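Local atomic coordinates of transferrin binding protein B (Actinobacillus suis, PDB entry 3PQU), a protein that probably binds host transferrin at the bacterial surface, as an outer-membrane lipoprotein that takes part in acquiring iron. Residues L219-S230 with Y247-Q258; A46-A54 with K198-S206. All coordinates share one frame; numbering follows the deposited sequence.

Contact 1 (L219-S230 with Y247-Q258); sequences LGDNEVKGVAHS and YRNGYINRNKAQ
Q258 presents the edges of its amide, not a face, to the backbone of K225 and G226. NE2 donates to G226 O at 2.8 Å, nearly straight at 169° and close to the amide plane, and its second bond goes to G250 O of its own segment, also near that plane. OE1 accepts from two successive backbone nitrogens, K225 N at 2.8 Å and G226 N at 3.0 Å. Four bonds therefore fix the rotation of the amide. The extended chain, with CG anti to the backbone N (chi1 -174°), carries it across to K225 and G226. N249, nearer the barrel, works through ND2: it reaches S230 OG at 3.0 Å in the amide plane, and also A228 O, where it sits well above the carbonyl plane while N249 N comes in almost along the C=O direction. At the Y247 ring, S230 O lies by the edge, near the ring plane.

This is the open end of the antiparallel hairpin of strands 229-236 and 241-249 in the N-lobe beta barrel, away from its turn: S230 and Y247 form a hydrogen-bonded pair, H229 and R248 the non-hydrogen-bonded pair next to it. H229 NE2 and R248 NE both turn to D207. Beyond this pairing 219-230 includes a small hairpin, 218-219 with 222-223 round a type II' turn, and 250-258 runs alongside as a loop. I252 CD1 packs on V224 CG2 at 3.7 Å and, more loosely, on L219 CD1. Farther out, N222 ND2 donates to N253 O (3.0 Å, 163°), while a water joins E223 O to Q258 N.

Contact 2 (A46-A54 with K198-S206); sequences AKIPRRNRA and KNVAATSIS
R51 sends CG away from its backbone N (chi1 -169°) and then bends at chi3, which turns the guanidinium edge onto N199; the asparagine, its CG lying beside its own backbone N (chi1 -77°), brings OD1 to meet it. NE and NH2 both donate to that one oxygen, NH2 at 2.8 Å and NE at 3.2 Å. OD1 lies in the guanidinium plane, whereas both nitrogens approach it from the same face of the asparagine amide. A weak bond from NE to K198 O adds to the grip, and NH1 is taken by D67 O. On the other end of the amide, N199 ND2 sits over one face of the R53 guanidinium, the two planes only 16° apart, and R53 CG in turn covers a face of R51.

The backbones meet between these side chains and the apolar end: R51 N donates to N199 O at 2.8 Å, A201 N to P49 O at 3.1 Å, and a water links R51 O with N199 O. Past P49, whose CD touches A201 CB, the I48 and T203 side chains cross at about a right angle, CG2 against CG2, and I48 CD1 reaches I205 CD1 at 3.7 Å.

T203 OG1 accepts from S206 N, an ST motif that turns the loop. With the single beta bridge of R50 and V200, the arrangement is a short strand-like pairing between the N-lobe handle and a long loop of its barrel.

In the fold
Both contacts belong to the N-lobe, on the same side of the chain's centre, with their centres about 26 Å apart. Contact 2 closes first along the chain; contact 1 follows in series. Strand 170-183 of the barrel sheet adjoins both: it pairs with strand 229-236 and its W176 NE1 bonds to Y247 O, while T179 packs against P49, A201 and T203. The loop after that strand holds 198-206 and then leads on toward 219-230, and here the contacts touch, S204 CB packing on H229 CE1 at 3.4 Å. Contact 2 thus fastens handle to barrel, whereas contact 1 holds together the excursions, one a small hairpin, that run on from the open end of a barrel hairpin.

Contact 1 (L219-S230 with Y247-Q258)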
loop_
_atom_site.group_PDB
_atom_site.type_symbol
_atom_site.label_atom_id
_atom_site.label_comp_id
_atom_site.label_asym_id
_atom_site.label_seq_id
_atom_site.Cartn_x
_atom_site.Cartn_y
_atom_site.Cartn_z
ATOM N N LEU A 219 -29.578 -4.508 28.650
ATOM C CA LEU A 219 -30.630 -5.503 28.506
ATOM C C LEU A 219 -30.879 -6.111 29.881
ATOM O O LEU A 219 -30.065 -6.893 30.386
ATOM C CB LEU A 219 -30.244 -6.580 27.488
ATOM C CG LEU A 219 -30.001 -6.122 26.051
ATOM C CD1 LEU A 219 -28.711 -5.327 25.948
ATOM C CD2 LEU A 219 -29.955 -7.316 25.118
ATOM N N GLY A 220 -32.003 -5.746 30.491
ATOM C CA GLY A 220 -32.169 -5.965 31.915
ATOM C C GLY A 220 -31.129 -5.068 32.562
ATOM O O GLY A 220 -30.998 -3.901 32.181
ATOM N N ASP A 221 -30.364 -5.599 33.511
ATOM C CA ASP A 221 -29.262 -4.821 34.076
ATOM C C ASP A 221 -27.915 -5.283 33.544
ATOM O O ASP A 221 -26.888 -5.141 34.206
ATOM C CB ASP A 221 -29.288 -4.831 35.606
ATOM C CG ASP A 221 -30.049 -3.652 36.177
ATOM O OD1 ASP A 221 -29.406 -2.627 36.491
ATOM O OD2 ASP A 221 -31.289 -3.747 36.292
ATOM N N ASN A 222 -27.933 -5.836 32.338
ATOM C CA ASN A 222 -26.711 -6.233 31.665
ATOM C C ASN A 222 -26.290 -5.175 30.656
ATOM O O ASN A 222 -26.990 -4.955 29.670
ATOM C CB ASN A 222 -26.900 -7.593 30.988
ATOM C CG ASN A 222 -26.975 -8.739 31.992
ATOM O OD1 ASN A 222 -26.340 -8.689 33.048
ATOM N ND2 ASN A 222 -27.744 -9.781 31.664
ATOM N N GLU A 223 -25.165 -4.507 30.924
ATOM C CA GLU A 223 -24.630 -3.490 30.013
ATOM C C GLU A 223 -23.900 -4.142 28.837
ATOM O O GLU A 223 -23.143 -5.094 29.023
ATOM C CB GLU A 223 -23.653 -2.552 30.737
ATOM C CG GLU A 223 -24.197 -1.828 31.966
ATOM C CD GLU A 223 -23.116 -1.016 32.686
ATOM O OE1 GLU A 223 -22.067 -0.755 32.061
ATOM O OE2 GLU A 223 -23.306 -0.639 33.872
ATOM N N VAL A 224 -24.121 -3.624 27.632
ATOM C CA VAL A 224 -23.370 -4.062 26.465
ATOM C C VAL A 224 -22.000 -3.392 26.470
ATOM O O VAL A 224 -21.901 -2.163 26.446
ATOM C CB VAL A 224 -24.110 -3.715 25.165
ATOM C CG1 VAL A 224 -23.229 -4.022 23.948
ATOM C CG2 VAL A 224 -25.422 -4.486 25.087
ATOM N N LYS A 225 -20.945 -4.197 26.522
ATOM C CA LYS A 225 -19.583 -3.667 26.571
ATOM C C LYS A 225 -18.929 -3.596 25.200
ATOM O O LYS A 225 -18.018 -2.798 24.992
ATOM C CB LYS A 225 -18.695 -4.506 27.498
ATOM C CG LYS A 225 -19.296 -4.795 28.879
ATOM C CD LYS A 225 -19.088 -3.647 29.848
ATOM C CE LYS A 225 -19.753 -3.924 31.199
ATOM N NZ LYS A 225 -19.095 -5.017 31.975
ATOM N N GLY A 226 -19.365 -4.444 24.274
ATOM C CA GLY A 226 -18.713 -4.514 22.972
ATOM C C GLY A 226 -19.516 -5.229 21.896
ATOM O O GLY A 226 -20.452 -5.990 22.189
ATOM N N VAL A 227 -19.145 -4.977 20.644
ATOM C CA VAL A 227 -19.786 -5.613 19.493
ATOM C C VAL A 227 -18.836 -6.596 18.770
ATOM O O VAL A 227 -17.665 -6.276 18.508
ATOM C CB VAL A 227 -20.295 -4.553 18.480
ATOM C CG1 VAL A 227 -20.855 -5.239 17.229
ATOM C CG2 VAL A 227 -21.374 -3.664 19.114
ATOM N N ALA A 228 -19.344 -7.789 18.463
ATOM C CA ALA A 228 -18.621 -8.775 17.660
ATOM C C ALA A 228 -17.138 -8.872 18.010
ATOM O O ALA A 228 -16.780 -9.122 19.151
ATOM C CB ALA A 228 -18.792 -8.492 16.150
ATOM N N HIS A 229 -16.287 -8.691 17.003
ATOM C CA HIS A 229 -14.848 -8.811 17.187
ATOM C C HIS A 229 -14.190 -7.441 17.045
ATOM O O HIS A 229 -14.075 -6.884 15.939
ATOM C CB HIS A 229 -14.255 -9.814 16.191
ATOM C CG HIS A 229 -14.957 -11.137 16.194
ATOM N ND1 HIS A 229 -15.988 -11.438 15.326
ATOM C CD2 HIS A 229 -14.794 -12.227 16.983
ATOM C CE1 HIS A 229 -16.432 -12.660 15.583
ATOM N NE2 HIS A 229 -15.728 -13.156 16.586
ATOM N N SER A 230 -13.752 -6.902 18.176
ATOM C CA SER A 230 -13.245 -5.536 18.201
ATOM C C SER A 230 -11.727 -5.517 18.333
ATOM O O SER A 230 -11.108 -6.436 18.885
ATOM C CB SER A 230 -13.906 -4.738 19.340
ATOM O OG SER A 230 -13.599 -5.323 20.593
ATOM N N TYR A 247 -10.294 -8.536 20.658
ATOM C CA TYR A 247 -11.276 -9.005 21.630
ATOM C C TYR A 247 -12.442 -9.734 20.979
ATOM O O TYR A 247 -12.839 -9.410 19.856
ATOM C CB TYR A 247 -11.858 -7.813 22.406
ATOM C CG TYR A 247 -10.856 -7.044 23.225
ATOM C CD1 TYR A 247 -10.591 -7.407 24.545
ATOM C CD2 TYR A 247 -10.199 -5.932 22.698
ATOM C CE1 TYR A 247 -9.668 -6.697 25.320
ATOM C CE2 TYR A 247 -9.287 -5.208 23.464
ATOM C CZ TYR A 247 -9.028 -5.596 24.771
ATOM O OH TYR A 247 -8.129 -4.882 25.530
ATOM N N ARG A 248 -12.997 -10.704 21.701
ATOM C CA ARG A 248 -14.255 -11.350 21.322
ATOM C C ARG A 248 -15.321 -10.881 22.298
ATOM O O ARG A 248 -15.184 -11.030 23.526
ATOM C CB ARG A 248 -14.121 -12.886 21.360
ATOM C CG ARG A 248 -15.404 -13.674 20.999
ATOM C CD ARG A 248 -15.286 -15.154 21.408
ATOM N NE ARG A 248 -16.403 -15.980 20.944
ATOM C CZ ARG A 248 -17.485 -16.258 21.675
ATOM N NH1 ARG A 248 -17.606 -15.771 22.898
ATOM N NH2 ARG A 248 -18.449 -17.024 21.184
ATOM N N ASN A 249 -16.381 -10.295 21.759
ATOM C CA ASN A 249 -17.455 -9.753 22.595
ATOM C C ASN A 249 -18.679 -10.656 22.537
ATOM O O ASN A 249 -19.432 -10.616 21.566
ATOM C CB ASN A 249 -17.796 -8.336 22.124
ATOM C CG ASN A 249 -16.599 -7.417 22.193
ATOM O OD1 ASN A 249 -16.136 -7.085 23.280
ATOM N ND2 ASN A 249 -16.068 -7.029 21.040
ATOM N N GLY A 250 -18.861 -11.470 23.571
ATOM C CA GLY A 250 -19.865 -12.518 23.561
ATOM C C GLY A 250 -21.307 -12.085 23.380
ATOM O O GLY A 250 -21.663 -10.908 23.503
ATOM N N TYR A 251 -22.149 -13.061 23.086
ATOM C CA TYR A 251 -23.583 -12.843 22.966
ATOM C C TYR A 251 -24.130 -12.331 24.300
ATOM O O TYR A 251 -23.663 -12.760 25.351
ATOM C CB TYR A 251 -24.250 -14.168 22.587
ATOM C CG TYR A 251 -25.744 -14.096 22.512
ATOM C CD1 TYR A 251 -26.527 -14.428 23.611
ATOM C CD2 TYR A 251 -26.380 -13.692 21.341
ATOM C CE1 TYR A 251 -27.909 -14.358 23.545
ATOM C CE2 TYR A 251 -27.756 -13.621 21.267
ATOM C CZ TYR A 251 -28.513 -13.954 22.371
ATOM O OH TYR A 251 -29.878 -13.886 22.298
ATOM N N ILE A 252 -25.098 -11.413 24.267
ATOM C CA ILE A 252 -25.622 -10.810 25.495
ATOM C C ILE A 252 -27.149 -10.761 25.523
ATOM O O ILE A 252 -27.777 -10.357 24.545
ATOM C CB ILE A 252 -25.085 -9.375 25.738
ATOM C CG1 ILE A 252 -25.783 -8.756 26.959
ATOM C CG2 ILE A 252 -25.292 -8.493 24.504
ATOM C CD1 ILE A 252 -25.293 -7.367 27.333
ATOM N N ASN A 253 -27.716 -11.156 26.663
ATOM C CA ASN A 253 -29.160 -11.233 26.888
ATOM C C ASN A 253 -29.562 -10.460 28.125
ATOM O O ASN A 253 -28.727 -9.842 28.780
ATOM C CB ASN A 253 -29.573 -12.685 27.129
ATOM C CG ASN A 253 -30.308 -13.275 25.967
ATOM O OD1 ASN A 253 -30.668 -12.568 25.028
ATOM N ND2 ASN A 253 -30.539 -14.582 26.015
ATOM N N ARG A 254 -30.847 -10.514 28.462
ATOM C CA ARG A 254 -31.272 -10.090 29.788
ATOM C C ARG A 254 -31.075 -11.265 30.743
ATOM O O ARG A 254 -31.085 -11.103 31.965
ATOM C CB ARG A 254 -32.722 -9.603 29.790
ATOM C CG ARG A 254 -33.696 -10.525 29.094
ATOM C CD ARG A 254 -35.088 -9.923 29.099
ATOM N NE ARG A 254 -35.962 -10.575 28.130
ATOM C CZ ARG A 254 -37.181 -10.147 27.821
ATOM N NH1 ARG A 254 -37.675 -9.063 28.408
ATOM N NH2 ARG A 254 -37.907 -10.801 26.924
ATOM N N ASN A 255 -30.879 -12.445 30.162
ATOM C CA ASN A 255 -30.599 -13.661 30.921
ATOM C C ASN A 255 -29.114 -13.964 31.066
ATOM O O ASN A 255 -28.734 -14.914 31.753
ATOM C CB ASN A 255 -31.250 -14.863 30.243
ATOM C CG ASN A 255 -32.735 -14.720 30.119
ATOM O OD1 ASN A 255 -33.368 -13.999 30.891
ATOM N ND2 ASN A 255 -33.313 -15.412 29.144
ATOM N N LYS A 256 -28.273 -13.179 30.404
ATOM C CA LYS A 256 -26.858 -13.520 30.321
ATOM C C LYS A 256 -25.962 -12.302 30.140
ATOM O O LYS A 256 -26.014 -11.641 29.097
ATOM C CB LYS A 256 -26.633 -14.506 29.175
ATOM C CG LYS A 256 -25.184 -14.644 28.759
ATOM C CD LYS A 256 -25.000 -15.774 27.769
ATOM C CE LYS A 256 -23.536 -15.908 27.378
ATOM N NZ LYS A 256 -22.642 -15.970 28.576
ATOM N N ALA A 257 -25.143 -12.011 31.153
ATOM C CA ALA A 257 -24.182 -10.914 31.057
ATOM C C ALA A 257 -23.147 -11.198 29.957
ATOM O O ALA A 257 -22.868 -12.355 29.637
ATOM C CB ALA A 257 -23.504 -10.674 32.400
ATOM N N GLN A 258 -22.587 -10.140 29.378
ATOM C CA GLN A 258 -21.692 -10.287 28.243
ATOM C C GLN A 258 -20.297 -10.728 28.674
ATOM O O GLN A 258 -19.736 -10.181 29.613
ATOM C CB GLN A 258 -21.589 -8.984 27.437
ATOM C CG GLN A 258 -20.764 -9.180 26.157
ATOM C CD GLN A 258 -20.739 -7.962 25.241
ATOM O OE1 GLN A 258 -20.570 -6.844 25.701
ATOM N NE2 GLN A 258 -20.877 -8.191 23.924
HETATM O O HOH W 1 -23.020 -7.552 30.294
#

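Contact 2 (A46-A54 with K198-S206)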
loop_
_atom_site.group_PDB
_atom_site.type_symbol
_atom_site.label_atom_id
_atom_site.label_comp_id
_atom_site.label_asym_id
_atom_site.label_seq_id
_atom_site.Cartn_x
_atom_site.Cartn_y
_atom_site.Cartn_z
ATOM N N ALA A 46 -8.352 -14.530 1.559
ATOM C CA ALA A 46 -8.274 -15.992 1.541
ATOM C C ALA A 46 -9.673 -16.594 1.538
ATOM O O ALA A 46 -10.569 -16.126 2.223
ATOM C CB ALA A 46 -7.492 -16.525 2.734
ATOM N N LYS A 47 -9.825 -17.654 0.771
ATOM C CA LYS A 47 -11.072 -18.400 0.699
ATOM C C LYS A 47 -11.369 -19.118 2.017
ATOM O O LYS A 47 -10.465 -19.626 2.672
ATOM C CB LYS A 47 -10.969 -19.419 -0.441
ATOM C CG LYS A 47 -12.233 -20.223 -0.714
ATOM C CD LYS A 47 -12.136 -20.850 -2.101
ATOM C CE LYS A 47 -13.463 -21.408 -2.584
ATOM N NZ LYS A 47 -13.377 -21.751 -4.033
ATOM N N ILE A 48 -12.637 -19.165 2.396
ATOM C CA ILE A 48 -13.061 -19.895 3.603
ATOM C C ILE A 48 -13.011 -21.401 3.314
ATOM O O ILE A 48 -13.671 -21.861 2.380
ATOM C CB ILE A 48 -14.515 -19.458 4.040
ATOM C CG1 ILE A 48 -14.539 -17.963 4.440
ATOM C CG2 ILE A 48 -15.036 -20.315 5.208
ATOM C CD1 ILE A 48 -15.985 -17.377 4.706
ATOM N N PRO A 49 -12.212 -22.173 4.083
ATOM C CA PRO A 49 -12.090 -23.618 3.793
ATOM C C PRO A 49 -13.380 -24.398 4.040
ATOM O O PRO A 49 -14.133 -24.084 4.978
ATOM C CB PRO A 49 -10.991 -24.088 4.767
ATOM C CG PRO A 49 -10.145 -22.863 4.994
ATOM C CD PRO A 49 -11.170 -21.721 5.032
ATOM N N ARG A 50 -13.620 -25.397 3.183
ATOM C CA ARG A 50 -14.839 -26.221 3.169
ATOM C C ARG A 50 -14.373 -27.646 2.948
ATOM O O ARG A 50 -13.599 -27.895 2.037
ATOM C CB ARG A 50 -15.735 -25.810 1.984
ATOM C CG ARG A 50 -16.576 -24.538 2.191
ATOM C CD ARG A 50 -16.720 -23.716 0.913
ATOM N NE ARG A 50 -17.434 -24.385 -0.183
ATOM C CZ ARG A 50 -18.758 -24.432 -0.300
ATOM N NH1 ARG A 50 -19.544 -23.877 0.622
ATOM N NH2 ARG A 50 -19.305 -25.055 -1.328
ATOM N N ARG A 51 -14.841 -28.588 3.758
ATOM C CA ARG A 51 -14.390 -29.980 3.601
ATOM C C ARG A 51 -15.009 -30.632 2.368
ATOM O O ARG A 51 -16.175 -30.414 2.077
ATOM C CB ARG A 51 -14.720 -30.816 4.836
ATOM C CG ARG A 51 -14.045 -32.195 4.833
ATOM C CD ARG A 51 -14.221 -32.872 6.173
ATOM N NE ARG A 51 -15.628 -33.116 6.497
ATOM C CZ ARG A 51 -16.272 -34.235 6.177
ATOM N NH1 ARG A 51 -15.639 -35.186 5.508
ATOM N NH2 ARG A 51 -17.546 -34.397 6.503
ATOM N N ASN A 52 -14.222 -31.402 1.625
ATOM C CA ASN A 52 -14.771 -32.196 0.538
ATOM C C ASN A 52 -15.402 -33.424 1.161
ATOM O O ASN A 52 -14.700 -34.284 1.710
ATOM C CB ASN A 52 -13.680 -32.633 -0.452
ATOM C CG ASN A 52 -14.254 -33.384 -1.649
ATOM O OD1 ASN A 52 -15.472 -33.589 -1.734
ATOM N ND2 ASN A 52 -13.384 -33.803 -2.578
ATOM N N ARG A 53 -16.719 -33.518 1.053
ATOM C CA ARG A 53 -17.461 -34.647 1.614
ATOM C C ARG A 53 -17.688 -35.833 0.656
ATOM O O ARG A 53 -18.327 -36.826 1.029
ATOM C CB ARG A 53 -18.780 -34.120 2.195
ATOM C CG ARG A 53 -18.505 -33.045 3.278
ATOM C CD ARG A 53 -19.698 -32.138 3.532
ATOM N NE ARG A 53 -20.876 -32.925 3.867
ATOM C CZ ARG A 53 -22.082 -32.417 4.079
ATOM N NH1 ARG A 53 -22.281 -31.105 4.005
ATOM N NH2 ARG A 53 -23.091 -33.229 4.364
ATOM N N ALA A 54 -17.153 -35.739 -0.563
ATOM C CA ALA A 54 -17.368 -36.783 -1.585
ATOM C C ALA A 54 -16.782 -38.120 -1.136
ATOM O O ALA A 54 -15.827 -38.164 -0.350
ATOM C CB ALA A 54 -16.778 -36.361 -2.924
ATOM N N LYS A 198 -15.564 -28.537 11.312
ATOM C CA LYS A 198 -15.675 -29.928 10.874
ATOM C C LYS A 198 -16.015 -30.045 9.388
ATOM O O LYS A 198 -15.414 -30.836 8.664
ATOM C CB LYS A 198 -16.719 -30.685 11.707
ATOM C CG LYS A 198 -16.336 -30.898 13.174
ATOM C CD LYS A 198 -17.410 -31.745 13.851
ATOM C CE LYS A 198 -17.093 -32.079 15.285
ATOM N NZ LYS A 198 -16.003 -33.085 15.435
ATOM N N ASN A 199 -17.001 -29.282 8.935
ATOM C CA ASN A 199 -17.385 -29.324 7.520
ATOM C C ASN A 199 -17.069 -27.988 6.849
ATOM O O ASN A 199 -16.828 -27.924 5.641
ATOM C CB ASN A 199 -18.868 -29.643 7.371
ATOM C CG ASN A 199 -19.180 -31.128 7.580
ATOM O OD1 ASN A 199 -18.282 -31.951 7.751
ATOM N ND2 ASN A 199 -20.460 -31.468 7.542
ATOM N N VAL A 200 -17.108 -26.931 7.653
ATOM C CA VAL A 200 -16.860 -25.565 7.198
ATOM C C VAL A 200 -16.011 -24.927 8.279
ATOM O O VAL A 200 -16.143 -25.280 9.447
ATOM C CB VAL A 200 -18.196 -24.797 6.980
ATOM C CG1 VAL A 200 -17.954 -23.320 6.623
ATOM C CG2 VAL A 200 -19.033 -25.482 5.884
ATOM N N ALA A 201 -15.106 -24.027 7.889
ATOM C CA ALA A 201 -14.165 -23.450 8.831
ATOM C C ALA A 201 -14.930 -22.690 9.915
ATOM O O ALA A 201 -16.014 -22.157 9.658
ATOM C CB ALA A 201 -13.188 -22.508 8.106
ATOM N N ALA A 202 -14.369 -22.636 11.118
ATOM C CA ALA A 202 -14.890 -21.716 12.121
ATOM C C ALA A 202 -14.404 -20.320 11.702
ATOM O O ALA A 202 -13.213 -20.128 11.441
ATOM C CB ALA A 202 -14.363 -22.077 13.496
ATOM N N THR A 203 -15.320 -19.357 11.637
ATOM C CA THR A 203 -14.996 -18.015 11.155
ATOM C C THR A 203 -15.635 -16.963 12.074
ATOM O O THR A 203 -16.499 -17.283 12.915
ATOM C CB THR A 203 -15.599 -17.761 9.747
ATOM O OG1 THR A 203 -17.024 -17.774 9.849
ATOM C CG2 THR A 203 -15.143 -18.809 8.707
ATOM N N SER A 204 -15.280 -15.695 11.868
ATOM C CA SER A 204 -15.947 -14.613 12.596
ATOM C C SER A 204 -17.401 -14.483 12.141
ATOM O O SER A 204 -18.166 -13.746 12.760
ATOM C CB SER A 204 -15.229 -13.266 12.422
ATOM O OG SER A 204 -14.872 -13.090 11.068
ATOM N N ILE A 205 -17.768 -15.161 11.051
ATOM C CA ILE A 205 -19.189 -15.242 10.635
ATOM C C ILE A 205 -20.018 -16.151 11.551
ATOM O O ILE A 205 -21.156 -15.831 11.878
ATOM C CB ILE A 205 -19.335 -15.763 9.190
ATOM C CG1 ILE A 205 -18.627 -14.823 8.201
ATOM C CG2 ILE A 205 -20.821 -15.951 8.807
ATOM C CD1 ILE A 205 -18.342 -15.497 6.826
ATOM N N SER A 206 -19.454 -17.288 11.971
ATOM C CA SER A 206 -20.233 -18.288 12.712
ATOM C C SER A 206 -20.049 -18.231 14.229
ATOM O O SER A 206 -20.745 -18.923 14.975
ATOM C CB SER A 206 -19.895 -19.693 12.217
ATOM O OG SER A 206 -18.543 -19.998 12.520
HETATM O O HOH W 2 -18.372 -28.809 3.008
#